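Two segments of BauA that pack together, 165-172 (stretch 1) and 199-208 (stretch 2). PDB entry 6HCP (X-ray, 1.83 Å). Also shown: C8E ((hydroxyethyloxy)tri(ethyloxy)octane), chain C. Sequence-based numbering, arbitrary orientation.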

ATOM      1  N   THR A 165     -28.161  24.482   8.234  1.00 26.78           N
ATOM      2  CA  THR A 165     -26.994  25.308   8.524  1.00 28.46           C
ATOM      3  C   THR A 165     -26.714  25.320  10.036  1.00 26.27           C
ATOM      4  O   THR A 165     -27.558  24.919  10.852  1.00 30.55           O
ATOM      5  N   LYS A 166     -25.506  25.769  10.375  1.00 28.53           N
ATOM      6  CA  LYS A 166     -25.048  25.868  11.776  1.00 31.79           C
ATOM      7  C   LYS A 166     -25.461  27.227  12.370  1.00 27.62           C
ATOM      8  O   LYS A 166     -25.221  28.275  11.757  1.00 31.52           O
ATOM      9  N   TYR A 167     -25.953  27.194  13.610  1.00 31.43           N
ATOM     10  CA  TYR A 167     -26.171  28.410  14.399  1.00 32.66           C
ATOM     11  C   TYR A 167     -25.404  28.292  15.733  1.00 37.38           C
ATOM     12  O   TYR A 167     -24.990  27.193  16.145  1.00 32.84           O
ATOM     13  N   ALA A 168     -25.242  29.427  16.418  1.00 38.82           N
ATOM     14  CA  ALA A 168     -24.416  29.499  17.625  1.00 38.07           C
ATOM     15  C   ALA A 168     -25.061  28.719  18.766  1.00 34.43           C
ATOM     16  O   ALA A 168     -26.211  28.955  19.125  1.00 37.53           O
ATOM     17  N   ALA A 169     -24.291  27.794  19.343  1.00 37.39           N
ATOM     18  CA  ALA A 169     -24.637  27.171  20.618  1.00 39.96           C
ATOM     19  C   ALA A 169     -24.502  28.202  21.759  1.00 38.26           C
ATOM     20  O   ALA A 169     -23.906  29.272  21.596  1.00 38.16           O
ATOM     21  N   ASP A 170     -25.017  27.832  22.931  1.00 41.93           N
ATOM     22  CA  ASP A 170     -25.089  28.723  24.107  1.00 51.92           C
ATOM     23  C   ASP A 170     -23.681  29.118  24.574  1.00 42.97           C
ATOM     24  O   ASP A 170     -23.395  30.310  24.729  1.00 48.77           O
ATOM     25  N   GLU A 171     -22.780  28.132  24.617  1.00 46.00           N
ATOM     26  CA  GLU A 171     -21.403  28.333  25.075  1.00 50.66           C
ATOM     27  C   GLU A 171     -20.532  28.799  23.917  1.00 47.19           C
ATOM     28  O   GLU A 171     -20.563  28.222  22.831  1.00 49.50           O
ATOM     29  N   PRO A 172     -19.677  29.820  24.136  1.00 45.60           N
ATOM     30  CA  PRO A 172     -18.798  30.324  23.085  1.00 44.13           C
ATOM     31  C   PRO A 172     -17.905  29.192  22.549  1.00 47.06           C
ATOM     32  O   PRO A 172     -17.571  28.271  23.277  1.00 42.64           O
ATOM     33  N   ASN A 199     -30.354  37.381  27.449  1.00 57.45           N
ATOM     34  CA  ASN A 199     -30.912  36.017  27.473  1.00 55.18           C
ATOM     35  C   ASN A 199     -30.335  35.182  26.316  1.00 52.60           C
ATOM     36  O   ASN A 199     -30.851  34.114  26.017  1.00 52.51           O
ATOM     37  N   LYS A 200     -29.211  35.633  25.749  1.00 52.59           N
ATOM     38  CA  LYS A 200     -28.532  34.937  24.637  1.00 56.47           C
ATOM     39  C   LYS A 200     -29.521  34.723  23.482  1.00 55.51           C
ATOM     40  O   LYS A 200     -29.560  33.664  22.859  1.00 45.65           O
ATOM     41  N   GLU A 201     -30.287  35.773  23.180  1.00 50.73           N
ATOM     42  CA  GLU A 201     -31.381  35.689  22.241  1.00 46.71           C
ATOM     43  C   GLU A 201     -30.841  35.865  20.813  1.00 41.62           C
ATOM     44  O   GLU A 201     -31.560  35.578  19.851  1.00 43.31           O
ATOM     45  N   PHE A 202     -29.610  36.387  20.683  1.00 37.96           N
ATOM     46  CA  PHE A 202     -28.943  36.539  19.394  1.00 39.62           C
ATOM     47  C   PHE A 202     -27.769  35.560  19.278  1.00 43.29           C
ATOM     48  O   PHE A 202     -27.012  35.373  20.228  1.00 38.62           O
ATOM     49  N   GLY A 203     -27.575  35.019  18.074  1.00 41.03           N
ATOM     50  CA  GLY A 203     -26.464  34.101  17.795  1.00 37.46           C
ATOM     51  C   GLY A 203     -25.741  34.472  16.517  1.00 32.45           C
ATOM     52  O   GLY A 203     -26.359  34.911  15.537  1.00 35.50           O
ATOM     53  N   VAL A 204     -24.410  34.341  16.545  1.00 33.63           N
ATOM     54  CA  VAL A 204     -23.566  34.505  15.376  1.00 33.46           C
ATOM     55  C   VAL A 204     -22.671  33.260  15.253  1.00 39.75           C
ATOM     56  O   VAL A 204     -21.979  32.876  16.214  1.00 35.23           O
ATOM     57  N   ARG A 205     -22.671  32.643  14.068  1.00 33.42           N
ATOM     58  CA  ARG A 205     -21.816  31.454  13.792  1.00 31.88           C
ATOM     59  C   ARG A 205     -21.133  31.639  12.432  1.00 33.32           C
ATOM     60  O   ARG A 205     -21.781  31.899  11.432  1.00 35.49           O
ATOM     61  N   ILE A 206     -19.799  31.576  12.414  1.00 28.65           N
ATOM     62  CA  ILE A 206     -19.030  31.892  11.242  1.00 29.55           C
ATOM     63  C   ILE A 206     -18.144  30.682  10.904  1.00 31.99           C
ATOM     64  O   ILE A 206     -17.486  30.149  11.780  1.00 32.47           O
ATOM     65  N   ASN A 207     -18.103  30.302   9.623  1.00 30.93           N
ATOM     66  CA  ASN A 207     -17.186  29.274   9.160  1.00 31.32           C
ATOM     67  C   ASN A 207     -16.372  29.847   8.012  1.00 31.78           C
ATOM     68  O   ASN A 207     -16.905  30.556   7.150  1.00 32.37           O
ATOM     69  N   GLY A 208     -15.070  29.540   8.010  1.00 28.43           N
ATOM     70  CA  GLY A 208     -14.195  29.865   6.920  1.00 30.85           C
ATOM     71  C   GLY A 208     -13.291  28.685   6.596  1.00 29.38           C
ATOM     72  O   GLY A 208     -12.829  28.002   7.493  1.00 34.11           O
TER

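This is a small, largely polar contact in which long basic side chains reach from one stretch to the other and finish on carbonyl or carboxylate oxygens, while a single alanine supplies the close-packed apolar spot between them. The two segments bury 458 Å² in total, and their directions differ by 130°. The CA atoms of Ala 168 and Arg 205 lie 5.0 Å apart, and those of Asp 170 and Lys 200 7.1 Å apart.

The strand of stretch 2 sets the pattern. Its alternation sends Arg 205 and Asn 207 toward stretch 1 and turns Phe 202, Val 204 and Ile 206 away. Gly 203 belongs to the inward set but carries no side chain, and Ala 168 uses the room: its CB sits 3.9 Å from Gly 203 CA and 3.4 Å from Val 204 O. An ideal CB on Gly 203 would fall 3.3 Å from Ala 168 CB, a tight fit.

Arg 205 has the largest covered area of any residue here. Its chi1 is t, chi2 lies between wells at 102°, and chi3 is t. Near the root of the side chain, CB packs 3.7 Å from Ala 168 N; at the tip, NH1 donates to Tyr 167 O at 3.0 Å, with the acceptor near the guanidinium plane, as a good donor geometry requires. The Tyr 167 side chain itself points away, so this residue serves the contact through its backbone.

Lys 166 points toward the strand with chi1 m and the rest t. The extended chain lays CD over one face of the guanidinium, 3.6 Å from Arg 205 NH2, and carries NZ on to a weak hydrogen bond with OD1 of Asn 207 (chi1 m) at 3.3 Å. Two like charges are thus close, Lys 166 NZ being 4.2 Å from Arg 205 NH2, but both atoms also have hydrogen-bond partners elsewhere in the structure.

At the other end Lys 200 repeats the m, t, t, t form, reaching from stretch 2 to stretch 1. Its NZ donates to Asp 170 O at 3.1 Å and forms a salt bridge with Glu 171 OE2 at 3.3 Å. Glu 171 starts away from stretch 2, yet chi1 and chi2, both m, bring its end back to the amine.

The detergent C8E lies beside Gly 208, the last residue of stretch 2, its O9 3.6 Å from Gly 208 C, and a CB on that glycine would crowd O9.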

ATOM      1  CB  THR A 165     -27.165  26.735   7.995  1.00 30.02           C
ATOM      2  OG1 THR A 165     -28.347  27.279   8.586  1.00 26.21           O
ATOM      3  CG2 THR A 165     -27.243  26.771   6.486  1.00 35.21           C
ATOM      4  CB  LYS A 166     -23.521  25.790  11.835  1.00 30.31           C
ATOM      5  CG  LYS A 166     -22.900  24.438  11.530  1.00 30.00           C
ATOM      6  CD  LYS A 166     -21.390  24.549  11.305  1.00 30.48           C
ATOM      7  CE  LYS A 166     -20.682  23.208  11.317  1.00 33.07           C
ATOM      8  NZ  LYS A 166     -19.224  23.363  11.092  1.00 31.82           N
ATOM      9  CB  TYR A 167     -27.673  28.620  14.608  1.00 32.88           C
ATOM     10  CG  TYR A 167     -28.467  28.772  13.329  1.00 31.47           C
ATOM     11  CD1 TYR A 167     -28.371  29.923  12.557  1.00 31.29           C
ATOM     12  CD2 TYR A 167     -29.242  27.728  12.847  1.00 35.35           C
ATOM     13  CE1 TYR A 167     -29.077  30.058  11.369  1.00 31.63           C
ATOM     14  CE2 TYR A 167     -29.960  27.851  11.668  1.00 34.40           C
ATOM     15  CZ  TYR A 167     -29.872  29.011  10.920  1.00 33.18           C
ATOM     16  OH  TYR A 167     -30.566  29.108   9.742  1.00 33.93           O
ATOM     17  CB  ALA A 168     -24.181  30.934  18.016  1.00 39.45           C
ATOM     18  CB  ALA A 169     -23.752  25.967  20.853  1.00 45.05           C
ATOM     19  CB  ASP A 170     -25.892  28.066  25.229  1.00 47.02           C
ATOM     20  CG  ASP A 170     -27.394  28.149  25.010  1.00 68.18           C
ATOM     21  OD1 ASP A 170     -27.846  29.138  24.381  1.00 64.79           O
ATOM     22  OD2 ASP A 170     -28.096  27.209  25.427  1.00 67.13           O
ATOM     23  CB  GLU A 171     -20.860  27.040  25.688  1.00 60.02           C
ATOM     24  CG  GLU A 171     -21.356  26.809  27.105  1.00 76.27           C
ATOM     25  CD  GLU A 171     -21.488  28.084  27.924  1.00 82.03           C
ATOM     26  OE1 GLU A 171     -20.441  28.685  28.235  1.00 95.88           O
ATOM     27  OE2 GLU A 171     -22.635  28.532  28.154  1.00 70.64           O
ATOM     28  CB  PRO A 172     -17.979  31.426  23.777  1.00 50.34           C
ATOM     29  CG  PRO A 172     -18.825  31.822  24.976  1.00 47.86           C
ATOM     30  CD  PRO A 172     -19.510  30.542  25.406  1.00 46.82           C
ATOM     31  CB  ASN A 199     -32.442  36.027  27.447  1.00 62.76           C
ATOM     32  CG  ASN A 199     -33.030  36.773  28.627  1.00 72.72           C
ATOM     33  OD1 ASN A 199     -33.260  36.183  29.678  1.00 78.47           O
ATOM     34  ND2 ASN A 199     -33.104  38.090  28.521  1.00 79.42           N
ATOM     35  CB  LYS A 200     -27.950  33.614  25.136  1.00 46.10           C
ATOM     36  CG  LYS A 200     -26.716  33.770  26.016  1.00 49.09           C
ATOM     37  CD  LYS A 200     -26.184  32.462  26.538  1.00 58.32           C
ATOM     38  CE  LYS A 200     -24.813  32.620  27.161  1.00 60.95           C
ATOM     39  NZ  LYS A 200     -24.245  31.305  27.525  1.00 61.34           N
ATOM     40  CB  GLU A 201     -32.472  36.709  22.598  1.00 45.22           C
ATOM     41  CG  GLU A 201     -32.012  38.159  22.542  1.00 52.20           C
ATOM     42  CD  GLU A 201     -31.581  38.757  23.880  1.00 58.36           C
ATOM     43  OE1 GLU A 201     -31.295  37.983  24.817  1.00 45.96           O
ATOM     44  OE2 GLU A 201     -31.514  40.000  23.975  1.00 55.42           O
ATOM     45  CB  PHE A 202     -28.403  37.951  19.178  1.00 40.31           C
ATOM     46  CG  PHE A 202     -29.434  39.042  19.266  1.00 51.52           C
ATOM     47  CD1 PHE A 202     -30.216  39.364  18.170  1.00 57.27           C
ATOM     48  CD2 PHE A 202     -29.575  39.792  20.426  1.00 61.86           C
ATOM     49  CE1 PHE A 202     -31.159  40.376  18.252  1.00 59.36           C
ATOM     50  CE2 PHE A 202     -30.512  40.810  20.504  1.00 57.23           C
ATOM     51  CZ  PHE A 202     -31.322  41.079  19.426  1.00 56.81           C
ATOM     52  CB  VAL A 204     -22.710  35.774  15.484  1.00 39.46           C
ATOM     53  CG1 VAL A 204     -21.807  35.917  14.282  1.00 32.79           C
ATOM     54  CG2 VAL A 204     -23.552  37.030  15.694  1.00 41.57           C
ATOM     55  CB  ARG A 205     -22.672  30.185  13.884  1.00 37.02           C
ATOM     56  CG  ARG A 205     -21.908  28.891  13.627  1.00 36.77           C
ATOM     57  CD  ARG A 205     -21.576  28.134  14.890  1.00 39.68           C
ATOM     58  NE  ARG A 205     -20.902  26.875  14.615  1.00 31.97           N
ATOM     59  CZ  ARG A 205     -21.355  25.696  14.987  1.00 32.53           C
ATOM     60  NH1 ARG A 205     -22.553  25.588  15.532  1.00 32.24           N
ATOM     61  NH2 ARG A 205     -20.606  24.619  14.805  1.00 33.16           N
ATOM     62  CB  ILE A 206     -18.184  33.162  11.468  1.00 34.63           C
ATOM     63  CG1 ILE A 206     -19.046  34.378  11.820  1.00 43.29           C
ATOM     64  CG2 ILE A 206     -17.321  33.460  10.270  1.00 33.72           C
ATOM     65  CD1 ILE A 206     -18.238  35.539  12.348  1.00 45.56           C
ATOM     66  CB  ASN A 207     -17.920  27.990   8.756  1.00 33.52           C
ATOM     67  CG  ASN A 207     -18.384  27.173   9.932  1.00 33.82           C
ATOM     68  OD1 ASN A 207     -17.729  26.203  10.315  1.00 36.00           O
ATOM     69  ND2 ASN A 207     -19.508  27.560  10.522  1.00 32.83           N
TER
HETATM   70  C1  C8E C 832     -14.023  33.270  -2.761  1.00 63.09           C
HETATM   71  C2  C8E C 832     -14.830  32.369  -1.850  1.00 54.76           C
HETATM   72  C3  C8E C 832     -14.769  32.774  -0.377  1.00 58.54           C
HETATM   73  C4  C8E C 832     -13.337  32.890   0.141  1.00 76.31           C
HETATM   74  C5  C8E C 832     -13.290  32.937   1.669  1.00 66.99           C
HETATM   75  C6  C8E C 832     -11.964  32.402   2.199  1.00 68.21           C
HETATM   76  C7  C8E C 832     -11.981  32.214   3.711  1.00 64.49           C
HETATM   77  C8  C8E C 832     -10.612  31.751   4.209  1.00 69.01           C
HETATM   78  O9  C8E C 832     -10.739  30.991   5.418  1.00 64.88           O
HETATM   79  C10 C8E C 832      -9.506  30.473   5.911  1.00 52.56           C
HETATM   80  C11 C8E C 832      -9.688  30.068   7.358  1.00 60.95           C
HETATM   81  O12 C8E C 832      -8.842  28.962   7.645  1.00 65.30           O